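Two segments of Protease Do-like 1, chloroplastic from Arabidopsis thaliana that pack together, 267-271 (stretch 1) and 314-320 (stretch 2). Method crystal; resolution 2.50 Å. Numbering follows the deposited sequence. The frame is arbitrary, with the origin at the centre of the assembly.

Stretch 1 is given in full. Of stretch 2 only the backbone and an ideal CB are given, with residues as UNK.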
# COMPACT_ATOMS: atom_id res chain seq x y z
N ALA B 267 39.99 15.85 27.79
CA ALA B 267 40.36 17.21 27.44
C ALA B 267 39.35 18.20 27.96
O ALA B 267 39.49 19.40 27.71
CB ALA B 267 40.48 17.36 25.94
N GLY B 268 38.31 17.68 28.64
CA GLY B 268 37.28 18.53 29.23
C GLY B 268 36.19 19.25 28.40
O GLY B 268 35.75 20.36 28.78
N LEU B 269 35.75 18.66 27.28
CA LEU B 269 34.67 19.26 26.50
C LEU B 269 33.38 18.97 27.26
O LEU B 269 33.23 17.90 27.85
CB LEU B 269 34.59 18.65 25.11
CG LEU B 269 35.25 19.48 24.02
CD1 LEU B 269 36.75 19.55 24.30
CD2 LEU B 269 34.96 18.87 22.65
N GLN B 270 32.44 19.91 27.23
CA GLN B 270 31.19 19.73 27.96
C GLN B 270 30.04 19.16 27.16
O GLN B 270 29.83 19.52 25.99
CB GLN B 270 30.74 21.05 28.57
CG GLN B 270 31.80 21.70 29.44
CD GLN B 270 31.41 23.12 29.81
OE1 GLN B 270 32.26 23.91 30.22
NE2 GLN B 270 30.13 23.45 29.67
N SER B 271 29.28 18.28 27.81
CA SER B 271 28.13 17.63 27.21
C SER B 271 26.85 18.44 27.45
O SER B 271 26.82 19.39 28.24
CB SER B 271 27.99 16.25 27.81
OG SER B 271 29.26 15.62 27.85
N UNK B 314 43.58 20.66 17.68
CA UNK B 314 43.11 21.82 18.43
C UNK B 314 41.69 22.16 17.95
O UNK B 314 41.48 22.55 16.80
CB UNK B 314 44.05 23.01 18.25
N UNK B 315 40.73 22.00 18.85
CA UNK B 315 39.34 22.26 18.53
C UNK B 315 38.76 23.48 19.22
O UNK B 315 38.95 23.70 20.42
CB UNK B 315 38.50 21.03 18.89
N UNK B 316 38.03 24.26 18.45
CA UNK B 316 37.39 25.47 18.94
C UNK B 316 35.91 25.21 19.19
O UNK B 316 35.21 24.69 18.33
CB UNK B 316 37.58 26.62 17.95
N UNK B 317 35.43 25.56 20.38
CA UNK B 317 34.03 25.36 20.71
C UNK B 317 33.35 26.67 21.10
O UNK B 317 34.01 27.67 21.38
CB UNK B 317 33.90 24.34 21.84
N UNK B 318 32.02 26.66 21.10
CA UNK B 318 31.25 27.80 21.53
C UNK B 318 30.61 27.30 22.81
O UNK B 318 29.63 26.56 22.78
CB UNK B 318 30.24 28.28 20.49
N UNK B 319 31.21 27.67 23.93
CA UNK B 319 30.72 27.29 25.23
C UNK B 319 29.72 28.36 25.64
O UNK B 319 29.24 29.11 24.79
CB UNK B 319 31.85 27.14 26.25
N UNK B 320 29.39 28.43 26.92
CA UNK B 320 28.42 29.42 27.38
C UNK B 320 28.59 30.85 26.87
O UNK B 320 29.07 31.72 27.62
CB UNK B 320 28.46 29.45 28.91

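Position 314 lies in extended backbone, and nothing of stretch 1 comes within 5.5 Å of its ideal CB. The residue is Thr314, with chi1 in the t well, and it makes no contact with stretch 1.

At position 315 CA-to-CB points toward stretch 1. The phi/psi of -110/136 is that of a strand. The ideal CB has no neighbour within 5.5 Å, so a side chain must extend to touch anything. What lies ahead is the apolar end of Leu269, which suggests an aliphatic residue; valine, isoleucine or leucine could all serve. The residue is Val315. Its CG2 comes 4.4 Å from Leu269 CD2, a loose apolar contact.

Position 316 is again strand, and its CB is out of reach of stretch 1. Many side chains would do. The residue is Glu316, which touches nothing in stretch 1; its OE2 is hydrogen-bonded elsewhere in the structure.

Position 317 points toward stretch 1 as 315 does, two residues along the strand. Its ideal CB is 5.5 Å from Leu269 CG. Leu269 offers methyl groups and no polar atom on its side chain, so a short aliphatic group fits well, and a beta-branched one also suits the extended backbone. The residue is Val317, chi1 in the m well. Its CG1 lies 4.4 Å from Leu269 CD2, so the same leucine methyl meets both valines.

Position 318 has its CB out of reach, and stretch 1 leaves the choice open. The residue is Leu318, without contact to stretch 1.

At position 319 CA-to-CB runs sideways. The ideal CB is 5.1 Å from Gln270 OE1, and the carbonyl oxygen of Gly268 lies farther off. Two oxygens favour a donor, and reaching the second calls for length. Lysine or arginine would be reasonable; glutamine would be a shorter candidate. The residue is Arg319, whose end comes nearer than its CB direction suggests. It has the largest area covered by the other stretch. Arg319 NH2 donates a weak hydrogen bond to Gly268 O at 3.2 Å, with an angle of 131°. Gln270 OE1 is 2.9 Å from Arg319 NH1, but it sits over one face of the guanidinium, where no N-H points, so this close approach is not a hydrogen bond.

Position 320 has phi/psi of -47/76. An ideal CB would meet nothing of stretch 1, and there is room for it. Stretch 1 therefore does not require a glycine. The residue is Gly320, which makes no contact.

Stretch 2 314-320: TVEVLRG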
# COMPACT_ATOMS: atom_id res chain seq x y z
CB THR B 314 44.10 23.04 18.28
OG1 THR B 314 43.42 24.26 18.60
CG2 THR B 314 44.65 23.12 16.88
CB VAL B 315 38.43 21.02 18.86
CG1 VAL B 315 39.16 19.73 18.53
CG2 VAL B 315 38.02 21.02 20.31
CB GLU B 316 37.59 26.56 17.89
CG GLU B 316 36.78 27.82 18.05
CD GLU B 316 36.90 28.69 16.80
OE1 GLU B 316 38.04 29.15 16.51
OE2 GLU B 316 35.88 28.90 16.10
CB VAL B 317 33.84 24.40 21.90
CG1 VAL B 317 34.57 23.11 21.64
CG2 VAL B 317 34.33 25.04 23.20
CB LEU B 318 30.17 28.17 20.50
CG LEU B 318 29.04 29.08 20.99
CD1 LEU B 318 29.61 30.29 21.70
CD2 LEU B 318 28.19 29.51 19.83
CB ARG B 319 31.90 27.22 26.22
CG ARG B 319 31.55 26.63 27.57
CD ARG B 319 32.80 26.17 28.31
NE ARG B 319 33.42 25.00 27.69
CZ ARG B 319 34.41 24.29 28.23
NH1 ARG B 319 34.91 24.63 29.41
NH2 ARG B 319 34.90 23.23 27.60
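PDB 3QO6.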